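Local coordinates for large exoprotein involved in heme utilization or adhesion (Yersinia kristensenii ATCC 33638, PDB 5E3E) that acts as a contact-dependent growth inhibition toxin of the RNase A superfamily, probably cleaving RNA, and is bound by its immunity protein CdiI, at residues I74-S79 with T83-V88; S29-R34 with E38-K43; K43-N48 with Y105-G110; D6-K11 with L17-T22. All blocks are in the same frame, centred on the assembly; numbering follows the deposited sequence.

Contact 1 (I74-S79 with T83-V88); sequences IGISVS and TNVSSV
Ser-77 and Ser-86 face each other as an antiparallel hydrogen-bonded pair in the hairpin formed by strands 75-79 and 86-97. Ser-86 N gives a nearly straight bond (172°) to Ser-77 O at 2.9 Å, and Ser-77 N returns one to Ser-86 O. One step along, Ile-76 and Ser-87 make the non-hydrogen-bonded pair, where Ile-76 CA comes within 3.2 Å of Ser-86 O in a CA-H...O contact. Before the strand proper, Ile-74 N donates to Val-88 O.

The tight part is the apolar row of Ile-76, Val-85 and Val-78. Val-85 sends CG1 opposite its own nitrogen (chi1 178°), which lays that methyl 3.7 Å from Ile-76 CB and leaves CG2 for Val-78 CG1, 3.8 Å away; the two valines point the same way, side by side. Leu-16 of helix 13-19 covers both Ile-76 and Val-78. On the other face of the hairpin Val-88 CG1 rests 4.0 Å from Ser-77 CB, with Pro-114 against both residues. The side chain of Val-88 is about 8 Å from the sodium ion bound by Ser-70, Thr-89 and Asn-90.

Toward the turn, and beside Ser-87, waters take over. One water spans Gly-75 O and Ser-87 OG; another joins Asn-84 O to Ser-79 N, beyond the last direct bond between the two segments. A third water donates to both Ser-77 O and Asn-84 O, and accepts from Ser-86 OG at 2.7 Å.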
# COMPACT_ATOMS: atom_id res chain seq x y z
N ILE B 74 -18.07 -2.63 -2.40
CA ILE B 74 -17.43 -3.28 -3.53
C ILE B 74 -16.62 -4.50 -3.12
O ILE B 74 -15.98 -5.13 -3.96
CB ILE B 74 -16.60 -2.26 -4.37
CG1 ILE B 74 -15.58 -1.44 -3.54
CG2 ILE B 74 -17.52 -1.27 -5.04
CD1 ILE B 74 -14.65 -2.22 -2.69
N GLY B 75 -16.66 -4.88 -1.85
CA GLY B 75 -15.90 -5.99 -1.35
C GLY B 75 -15.87 -6.03 0.16
O GLY B 75 -16.71 -5.37 0.84
N ILE B 76 -14.93 -6.84 0.65
CA ILE B 76 -14.82 -7.19 2.05
C ILE B 76 -13.38 -7.05 2.52
O ILE B 76 -12.44 -7.13 1.73
CB ILE B 76 -15.34 -8.61 2.37
CG1 ILE B 76 -14.58 -9.68 1.56
CG2 ILE B 76 -16.85 -8.67 2.14
CD1 ILE B 76 -14.86 -11.11 1.95
N SER B 77 -13.26 -6.89 3.83
CA SER B 77 -11.98 -6.76 4.50
C SER B 77 -12.02 -7.43 5.85
O SER B 77 -13.02 -7.40 6.53
CB SER B 77 -11.60 -5.30 4.65
OG SER B 77 -10.32 -5.14 5.27
N VAL B 78 -10.89 -8.03 6.22
CA VAL B 78 -10.67 -8.53 7.54
C VAL B 78 -9.36 -7.96 8.08
O VAL B 78 -8.44 -7.62 7.33
CB VAL B 78 -10.65 -10.07 7.61
CG1 VAL B 78 -12.01 -10.63 7.15
CG2 VAL B 78 -9.51 -10.66 6.79
N SER B 79 -9.30 -7.89 9.40
CA SER B 79 -8.14 -7.34 10.13
C SER B 79 -7.61 -8.29 11.20
O SER B 79 -8.36 -9.03 11.81
CB SER B 79 -8.56 -6.00 10.80
OG SER B 79 -8.68 -5.00 9.79
N THR B 83 -12.26 -11.82 13.79
CA THR B 83 -12.82 -12.52 12.64
C THR B 83 -13.94 -11.71 11.96
O THR B 83 -14.57 -12.18 11.01
CB THR B 83 -13.35 -13.91 13.07
OG1 THR B 83 -14.31 -13.76 14.12
CG2 THR B 83 -12.17 -14.81 13.56
N ASN B 84 -14.22 -10.51 12.44
CA ASN B 84 -15.26 -9.71 11.84
C ASN B 84 -14.92 -9.41 10.36
O ASN B 84 -13.79 -9.03 10.05
CB ASN B 84 -15.41 -8.40 12.61
CG ASN B 84 -16.58 -7.59 12.11
OD1 ASN B 84 -17.70 -8.05 12.17
ND2 ASN B 84 -16.32 -6.41 11.57
N VAL B 85 -15.90 -9.60 9.47
CA VAL B 85 -15.76 -9.27 8.05
C VAL B 85 -16.46 -7.93 7.80
O VAL B 85 -17.65 -7.79 8.06
CB VAL B 85 -16.34 -10.39 7.16
CG1 VAL B 85 -16.24 -10.02 5.70
CG2 VAL B 85 -15.63 -11.71 7.45
N SER B 86 -15.72 -6.94 7.32
CA SER B 86 -16.27 -5.60 7.08
C SER B 86 -16.60 -5.42 5.59
O SER B 86 -15.83 -5.84 4.74
CB SER B 86 -15.25 -4.53 7.51
OG SER B 86 -15.09 -4.53 8.93
N SER B 87 -17.75 -4.80 5.27
CA SER B 87 -18.00 -4.40 3.89
C SER B 87 -17.28 -3.08 3.68
O SER B 87 -17.19 -2.25 4.60
CB SER B 87 -19.50 -4.29 3.56
OG SER B 87 -20.09 -5.56 3.76
N VAL B 88 -16.71 -2.89 2.51
CA VAL B 88 -15.90 -1.70 2.28
C VAL B 88 -16.30 -1.08 0.94
O VAL B 88 -16.71 -1.79 0.01
CB VAL B 88 -14.42 -2.01 2.42
CG1 VAL B 88 -14.08 -2.28 3.90
CG2 VAL B 88 -14.08 -3.22 1.63
O HOH W 1 -19.38 -6.20 0.76
O HOH W 2 -13.09 -6.21 9.49
O HOH W 3 -11.36 -8.91 11.12

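Contact 2 (S29-R34 with E38-K43)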
# COMPACT_ATOMS: atom_id res chain seq x y z
N SER B 29 -8.09 -7.82 1.96
CA SER B 29 -9.37 -7.50 1.36
C SER B 29 -9.51 -8.07 -0.05
O SER B 29 -8.52 -8.47 -0.70
CB SER B 29 -9.53 -5.99 1.34
OG SER B 29 -8.54 -5.39 0.49
N SER B 30 -10.75 -8.07 -0.54
CA SER B 30 -11.10 -8.67 -1.82
C SER B 30 -12.35 -7.99 -2.38
O SER B 30 -13.32 -7.77 -1.64
CB SER B 30 -11.39 -10.16 -1.64
OG SER B 30 -11.80 -10.74 -2.86
N PHE B 31 -12.33 -7.70 -3.68
CA PHE B 31 -13.52 -7.26 -4.41
C PHE B 31 -14.52 -8.42 -4.45
O PHE B 31 -14.15 -9.59 -4.44
CB PHE B 31 -13.19 -6.87 -5.85
CG PHE B 31 -12.32 -5.67 -5.96
CD1 PHE B 31 -12.82 -4.39 -5.67
CD2 PHE B 31 -10.99 -5.80 -6.30
CE1 PHE B 31 -12.02 -3.29 -5.78
CE2 PHE B 31 -10.19 -4.70 -6.43
CZ PHE B 31 -10.71 -3.43 -6.14
N THR B 32 -15.79 -8.07 -4.47
CA THR B 32 -16.87 -9.07 -4.46
C THR B 32 -16.74 -10.06 -5.61
O THR B 32 -16.95 -11.24 -5.45
CB THR B 32 -18.20 -8.36 -4.60
OG1 THR B 32 -18.31 -7.44 -3.52
CG2 THR B 32 -19.37 -9.35 -4.52
N ASP B 33 -16.45 -9.54 -6.79
CA ASP B 33 -16.40 -10.37 -8.00
C ASP B 33 -15.69 -9.65 -9.10
O ASP B 33 -15.33 -8.49 -8.94
CB ASP B 33 -17.82 -10.77 -8.47
CG ASP B 33 -18.80 -9.62 -8.49
OD1 ASP B 33 -18.49 -8.56 -9.06
OD2 ASP B 33 -19.92 -9.79 -7.96
N ARG B 34 -15.49 -10.34 -10.23
CA ARG B 34 -14.75 -9.76 -11.36
C ARG B 34 -15.43 -8.54 -11.95
O ARG B 34 -14.78 -7.55 -12.26
CB ARG B 34 -14.49 -10.83 -12.44
CG ARG B 34 -13.41 -10.43 -13.46
CD ARG B 34 -12.95 -11.61 -14.33
NE ARG B 34 -11.48 -11.63 -14.48
CZ ARG B 34 -10.79 -12.46 -15.26
NH1 ARG B 34 -11.41 -13.36 -16.02
NH2 ARG B 34 -9.46 -12.38 -15.30
N GLU B 38 -13.48 -4.99 -12.09
CA GLU B 38 -13.28 -4.31 -13.37
C GLU B 38 -13.92 -2.92 -13.37
O GLU B 38 -13.32 -1.97 -13.86
CB GLU B 38 -13.81 -5.18 -14.52
CG GLU B 38 -12.83 -6.30 -14.91
CD GLU B 38 -13.35 -7.25 -15.98
OE1 GLU B 38 -14.32 -6.92 -16.71
OE2 GLU B 38 -12.78 -8.35 -16.09
N ALA B 39 -15.12 -2.81 -12.83
CA ALA B 39 -15.85 -1.54 -12.80
C ALA B 39 -15.12 -0.50 -11.95
O ALA B 39 -14.99 0.65 -12.34
CB ALA B 39 -17.29 -1.73 -12.27
N VAL B 40 -14.64 -0.92 -10.78
CA VAL B 40 -13.89 -0.06 -9.88
C VAL B 40 -12.57 0.36 -10.52
O VAL B 40 -12.23 1.54 -10.48
CB VAL B 40 -13.64 -0.77 -8.53
CG1 VAL B 40 -12.63 -0.00 -7.68
CG2 VAL B 40 -14.96 -0.92 -7.76
N THR B 41 -11.85 -0.59 -11.11
CA THR B 41 -10.59 -0.29 -11.76
C THR B 41 -10.78 0.78 -12.83
O THR B 41 -10.04 1.78 -12.86
CB THR B 41 -9.94 -1.53 -12.41
OG1 THR B 41 -9.60 -2.48 -11.39
CG2 THR B 41 -8.69 -1.14 -13.16
N SER B 42 -11.78 0.58 -13.70
CA SER B 42 -12.06 1.57 -14.75
C SER B 42 -12.44 2.94 -14.20
O SER B 42 -11.94 3.94 -14.68
CB SER B 42 -13.15 1.10 -15.72
OG SER B 42 -12.80 -0.16 -16.26
N LYS B 43 -13.32 2.99 -13.20
CA LYS B 43 -13.72 4.29 -12.61
C LYS B 43 -12.54 5.01 -11.94
O LYS B 43 -12.39 6.23 -12.05
CB LYS B 43 -14.86 4.11 -11.61
CG LYS B 43 -16.18 3.72 -12.27
CD LYS B 43 -17.30 3.61 -11.25
CE LYS B 43 -17.17 2.36 -10.41
NZ LYS B 43 -18.42 2.06 -9.66
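The Phe-31 ring meets Val-40 at a slant, its CE1 atom 3.8 Å from Val-40 CG1, while the guanidinium of Arg-34 is approached, also obliquely, by Glu-38 OE2. Guanidinium and carboxylate planes are turned 44° from each other. OE2 stands well out of the guanidinium plane, 3.9 Å from Arg-34 NE, so this long salt bridge is one of charge alone, with no N-H aimed at the oxygen. The closer touch is to the aliphatic stem: Glu-38 OE2 lies 3.4 Å from Arg-34 CG. Beyond its CG the glutamate is extended (chi2 176°), which brings the carboxylate across the arginine stem at a slant, and CB and CG pass beside Arg-34 O on the way.

All of this happens where strand 27-31 hands over to helix 34-47. Asp-33 is the N-cap: its side chain caps a backbone N in the first turn, and its OD1 is also bonded to Thr-36 OG1. Glu-38 N donates to Arg-34 O at 2.9 Å. The negative Asp-33 at this end probably suits the helix dipole.

The apolar half of the contact points inward. Phe-31 and Val-40 share two further neighbours, Ala-91 of strand 86-97 and Ile-74, and Pro-112 also touches the phenyl ring, so this pair is one of the points where the helix rests on the sheet, whereas Arg-34 and Glu-38 lie at the surface. At the start of the strand segment, Ser-29 N is bonded to Gln-20 OE1 of the CdiI immunity protein chain.

Contact 3 (K43-N48 with Y105-G110)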
# COMPACT_ATOMS: atom_id res chain seq x y z
N LYS B 43 -13.32 2.99 -13.20
CA LYS B 43 -13.72 4.29 -12.61
C LYS B 43 -12.54 5.01 -11.94
O LYS B 43 -12.39 6.23 -12.05
CB LYS B 43 -14.86 4.11 -11.61
CG LYS B 43 -16.18 3.72 -12.27
CD LYS B 43 -17.30 3.61 -11.25
CE LYS B 43 -17.17 2.36 -10.41
NZ LYS B 43 -18.42 2.06 -9.66
N ALA B 44 -11.69 4.26 -11.25
CA ALA B 44 -10.53 4.84 -10.58
C ALA B 44 -9.55 5.40 -11.61
O ALA B 44 -9.00 6.47 -11.41
CB ALA B 44 -9.84 3.79 -9.71
N ILE B 45 -9.32 4.68 -12.69
CA ILE B 45 -8.41 5.21 -13.73
C ILE B 45 -9.00 6.48 -14.37
O ILE B 45 -8.30 7.51 -14.53
CB ILE B 45 -8.12 4.15 -14.81
CG1 ILE B 45 -7.18 3.07 -14.25
CG2 ILE B 45 -7.52 4.81 -16.06
CD1 ILE B 45 -7.24 1.76 -15.02
N ASP B 46 -10.28 6.43 -14.71
CA ASP B 46 -10.93 7.55 -15.37
C ASP B 46 -11.01 8.78 -14.48
O ASP B 46 -10.77 9.91 -14.94
CB ASP B 46 -12.34 7.17 -15.85
CG ASP B 46 -12.31 6.21 -17.03
OD1 ASP B 46 -11.27 6.10 -17.73
OD2 ASP B 46 -13.33 5.55 -17.27
N SER B 47 -11.30 8.60 -13.20
CA SER B 47 -11.33 9.75 -12.30
C SER B 47 -9.94 10.27 -11.87
O SER B 47 -9.86 11.32 -11.23
CB SER B 47 -12.22 9.46 -11.09
OG SER B 47 -11.58 8.65 -10.15
N ASN B 48 -8.86 9.56 -12.23
CA ASN B 48 -7.49 9.99 -11.90
C ASN B 48 -6.63 10.22 -13.13
O ASN B 48 -5.40 10.18 -13.05
CB ASN B 48 -6.81 8.94 -11.02
CG ASN B 48 -7.34 8.96 -9.60
OD1 ASN B 48 -6.92 9.77 -8.77
ND2 ASN B 48 -8.25 8.06 -9.32
N TYR B 105 1.15 2.17 -18.96
CA TYR B 105 1.26 1.61 -17.61
C TYR B 105 0.65 0.22 -17.52
O TYR B 105 -0.16 -0.17 -18.35
CB TYR B 105 0.60 2.53 -16.58
CG TYR B 105 -0.89 2.74 -16.78
CD1 TYR B 105 -1.82 1.81 -16.30
CD2 TYR B 105 -1.37 3.86 -17.45
CE1 TYR B 105 -3.19 2.00 -16.50
CE2 TYR B 105 -2.72 4.06 -17.64
CZ TYR B 105 -3.63 3.13 -17.17
OH TYR B 105 -4.97 3.35 -17.39
N LYS B 106 1.05 -0.52 -16.49
CA LYS B 106 0.34 -1.74 -16.16
C LYS B 106 -0.23 -1.65 -14.75
O LYS B 106 0.32 -0.98 -13.91
CB LYS B 106 1.24 -2.95 -16.31
CG LYS B 106 2.33 -3.08 -15.27
CD LYS B 106 3.45 -4.02 -15.70
CE LYS B 106 2.95 -5.37 -16.23
NZ LYS B 106 2.33 -6.23 -15.19
N ILE B 107 -1.34 -2.35 -14.53
CA ILE B 107 -1.91 -2.47 -13.21
C ILE B 107 -1.16 -3.56 -12.43
O ILE B 107 -1.13 -4.76 -12.79
CB ILE B 107 -3.41 -2.82 -13.30
CG1 ILE B 107 -4.16 -1.67 -13.97
CG2 ILE B 107 -3.97 -3.07 -11.91
CD1 ILE B 107 -5.51 -2.10 -14.48
N ILE B 108 -0.54 -3.13 -11.34
CA ILE B 108 0.24 -4.06 -10.53
C ILE B 108 -0.68 -4.84 -9.63
O ILE B 108 -0.60 -6.05 -9.56
CB ILE B 108 1.27 -3.29 -9.68
CG1 ILE B 108 2.28 -2.60 -10.63
CG2 ILE B 108 2.00 -4.22 -8.73
CD1 ILE B 108 3.13 -3.54 -11.48
N THR B 109 -1.54 -4.12 -8.92
CA THR B 109 -2.55 -4.77 -8.07
C THR B 109 -3.62 -3.76 -7.70
O THR B 109 -3.56 -2.60 -8.09
CB THR B 109 -1.91 -5.39 -6.80
OG1 THR B 109 -2.84 -6.27 -6.13
CG2 THR B 109 -1.40 -4.35 -5.88
N GLY B 110 -4.62 -4.24 -6.98
CA GLY B 110 -5.64 -3.34 -6.46
C GLY B 110 -6.57 -4.12 -5.53
O GLY B 110 -6.67 -5.33 -5.63
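Ile-45 and Tyr-105 approach from opposite directions where helix 34-47 packs against the antiparallel sheet, the isoleucine coming from the helix and the tyrosine from strand 105-113. Starting at CB, Ile-45 is already 4.1 Å from Tyr-105 OH. The CG2 branch comes closest, a snug 3.2 Å from that same hydroxyl oxygen. The other branch takes CG1 past Tyr-105 OH at 3.8 Å and ends in CD1, 3.6 Å from Tyr-105 OH. This last methyl lies at the edge of the tyrosine ring, near its plane, with Tyr-105 CE1 at 4.3 Å, and it also meets Ile-107 CD1, at 4.3 Å. The phenol oxygen thus sits against both branches of the isoleucine.

Tyr-105 gets there by holding CG between its own nitrogen and carbonyl carbon (chi1 62°), with the ring reaching out from the strand to the helix. Ile-52 of helix 49-58 touches both Ile-45 and Tyr-105, and Ile-66 of strand 63-68 packs on Ile-45, so two helices and the sheet converge here.

Further along strand 105-113, Ile-108 and Thr-109 both face Ile-94 in a classic beta bulge; Thr-109 OG1 is hydrogen-bonded to Asp-21 of the CdiI immunity protein chain. At the other end of the contact, Asn-48 lies between the two helices. Its ND2 is bonded to Asp-67 O and also, nearly straight at 171°, to Ala-44 O at 2.7 Å.

Contact 4 (D6-K11 with L17-T22)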
# COMPACT_ATOMS: atom_id res chain seq x y z
N ASP B 6 -5.77 -10.44 -8.96
CA ASP B 6 -6.60 -11.64 -8.83
C ASP B 6 -6.52 -12.27 -7.46
O ASP B 6 -7.41 -13.08 -7.08
CB ASP B 6 -6.26 -12.67 -9.93
CG ASP B 6 -6.59 -12.16 -11.33
OD1 ASP B 6 -7.50 -11.32 -11.47
OD2 ASP B 6 -5.93 -12.58 -12.31
N ARG B 7 -5.49 -11.90 -6.69
CA ARG B 7 -5.40 -12.30 -5.27
C ARG B 7 -6.48 -11.59 -4.42
O ARG B 7 -6.65 -11.90 -3.23
CB ARG B 7 -4.01 -11.95 -4.71
CG ARG B 7 -2.92 -12.78 -5.35
CD ARG B 7 -1.54 -12.24 -5.08
NE ARG B 7 -1.40 -11.69 -3.76
CZ ARG B 7 -1.41 -12.39 -2.61
NH1 ARG B 7 -1.57 -13.69 -2.62
NH2 ARG B 7 -1.27 -11.73 -1.46
N HIS B 8 -7.19 -10.66 -5.04
CA HIS B 8 -8.17 -9.76 -4.35
C HIS B 8 -9.49 -9.71 -5.10
O HIS B 8 -10.20 -8.69 -5.06
CB HIS B 8 -7.59 -8.36 -4.19
CG HIS B 8 -6.24 -8.37 -3.57
ND1 HIS B 8 -6.05 -8.49 -2.22
CD2 HIS B 8 -5.00 -8.35 -4.12
CE1 HIS B 8 -4.76 -8.51 -1.95
NE2 HIS B 8 -4.10 -8.46 -3.09
N VAL B 9 -9.81 -10.79 -5.80
CA VAL B 9 -11.14 -10.93 -6.44
C VAL B 9 -11.82 -12.24 -6.02
O VAL B 9 -11.30 -13.35 -6.25
CB VAL B 9 -11.11 -10.86 -7.98
CG1 VAL B 9 -12.53 -10.95 -8.55
CG2 VAL B 9 -10.46 -9.58 -8.47
N GLY B 10 -12.98 -12.09 -5.38
CA GLY B 10 -13.82 -13.21 -5.03
C GLY B 10 -13.29 -14.15 -3.98
O GLY B 10 -13.74 -15.30 -3.91
N LYS B 11 -12.34 -13.69 -3.17
CA LYS B 11 -11.75 -14.50 -2.12
C LYS B 11 -12.78 -14.82 -1.04
O LYS B 11 -13.69 -14.02 -0.76
CB LYS B 11 -10.55 -13.78 -1.50
CG LYS B 11 -9.40 -13.51 -2.45
CD LYS B 11 -8.79 -14.83 -2.90
CE LYS B 11 -8.73 -14.90 -4.38
NZ LYS B 11 -8.16 -16.17 -4.90
N LEU B 17 -8.93 -14.51 6.10
CA LEU B 17 -8.63 -14.69 7.51
C LEU B 17 -7.33 -15.42 7.72
O LEU B 17 -6.60 -15.15 8.67
CB LEU B 17 -9.80 -15.35 8.27
CG LEU B 17 -11.00 -14.42 8.53
CD1 LEU B 17 -12.24 -15.21 8.97
CD2 LEU B 17 -10.67 -13.37 9.56
N ASN B 18 -7.01 -16.35 6.83
CA ASN B 18 -5.72 -16.99 6.91
C ASN B 18 -4.55 -16.01 6.70
O ASN B 18 -3.53 -16.10 7.36
CB ASN B 18 -5.68 -18.13 5.89
CG ASN B 18 -4.44 -18.98 6.03
OD1 ASN B 18 -3.54 -18.91 5.20
ND2 ASN B 18 -4.33 -19.66 7.14
N ARG B 19 -4.69 -15.07 5.78
CA ARG B 19 -3.63 -14.09 5.54
C ARG B 19 -3.35 -13.22 6.75
O ARG B 19 -2.19 -12.84 7.01
CB ARG B 19 -3.99 -13.20 4.37
CG ARG B 19 -4.10 -13.93 3.05
CD ARG B 19 -4.59 -12.97 1.99
NE ARG B 19 -4.78 -13.67 0.73
CZ ARG B 19 -5.25 -13.14 -0.39
NH1 ARG B 19 -5.57 -11.86 -0.47
NH2 ARG B 19 -5.39 -13.90 -1.45
N VAL B 20 -4.38 -12.88 7.53
CA VAL B 20 -4.18 -12.03 8.69
C VAL B 20 -3.85 -12.79 9.98
O VAL B 20 -3.77 -12.17 11.04
CB VAL B 20 -5.35 -11.08 8.96
CG1 VAL B 20 -5.51 -10.12 7.80
CG2 VAL B 20 -6.65 -11.82 9.26
N SER B 21 -3.72 -14.10 9.93
CA SER B 21 -3.31 -14.83 11.14
C SER B 21 -1.95 -15.44 10.90
O SER B 21 -0.94 -14.97 11.44
CB SER B 21 -4.37 -15.86 11.53
OG SER B 21 -4.71 -16.66 10.43
N THR B 22 -1.91 -16.44 10.04
CA THR B 22 -0.65 -17.07 9.62
C THR B 22 0.26 -16.12 8.80
O THR B 22 1.49 -16.13 8.94
CB THR B 22 -0.98 -18.31 8.78
OG1 THR B 22 -1.85 -19.18 9.54
CG2 THR B 22 0.31 -19.05 8.34
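The loop that leads into helix 13-19 is tied back to that helix by Arg-19, whose guanidinium grips the backbone oxygen of Arg-7 end-on. NH1 and NH2 of Arg-19 each donate to Arg-7 O at 3.0 Å, and the oxygen lies almost in the guanidinium plane. The two bonds differ at the acceptor: NH2 comes in the carbonyl plane on a lone pair, NH1 is tilted 31° out of it. Arg-19 can span the gap because its chain is fully extended from CG to NE.

Over one face of this group lies the guanidinium of Arg-7, in an offset stack with planes 24° apart and centres 4.5 Å from each other. Such like-charged stacking is probably eased by Asp-21 of the CdiI immunity protein chain, whose OD1 makes a salt bridge to Arg-7 NE and also takes a hydrogen bond from His-8 NE2. Obliquely, His-8 CE1 stands 3.8 Å from Arg-19 NH1, and Lys-11 CD the same distance from Arg-19 NH2.

On the sheet side, His-8 and Gly-10 bond through their backbones to Phe-31, Arg-19 and Val-20 rest on Ala-28 of strand 27-31, and Leu-17 and Val-20 cover Val-78 of strand 75-79.

Along the chain contact 4 closes first, then contact 2, and contact 1 falls within the sequence spanned by contact 3. Contacts 1 and 4 lie on one side of the chain's centre, 11 Å between their centres, joined where helix 13-19 packs on strand 75-79. Contact 3 is on the opposite side, about 21 Å from contact 4 and 22 Å from contact 1. Contact 2 bridges the halves: strand 27-31 pairs with strand 75-79 of contact 1 and bonds to His-8 of contact 4, while helix 34-47 continues into contact 3. Contacts 2, 3 and 4 include residues that meet CdiI, so the immunity protein binds across several parts of the CdiA-CT RNase A domain, which holds every segment.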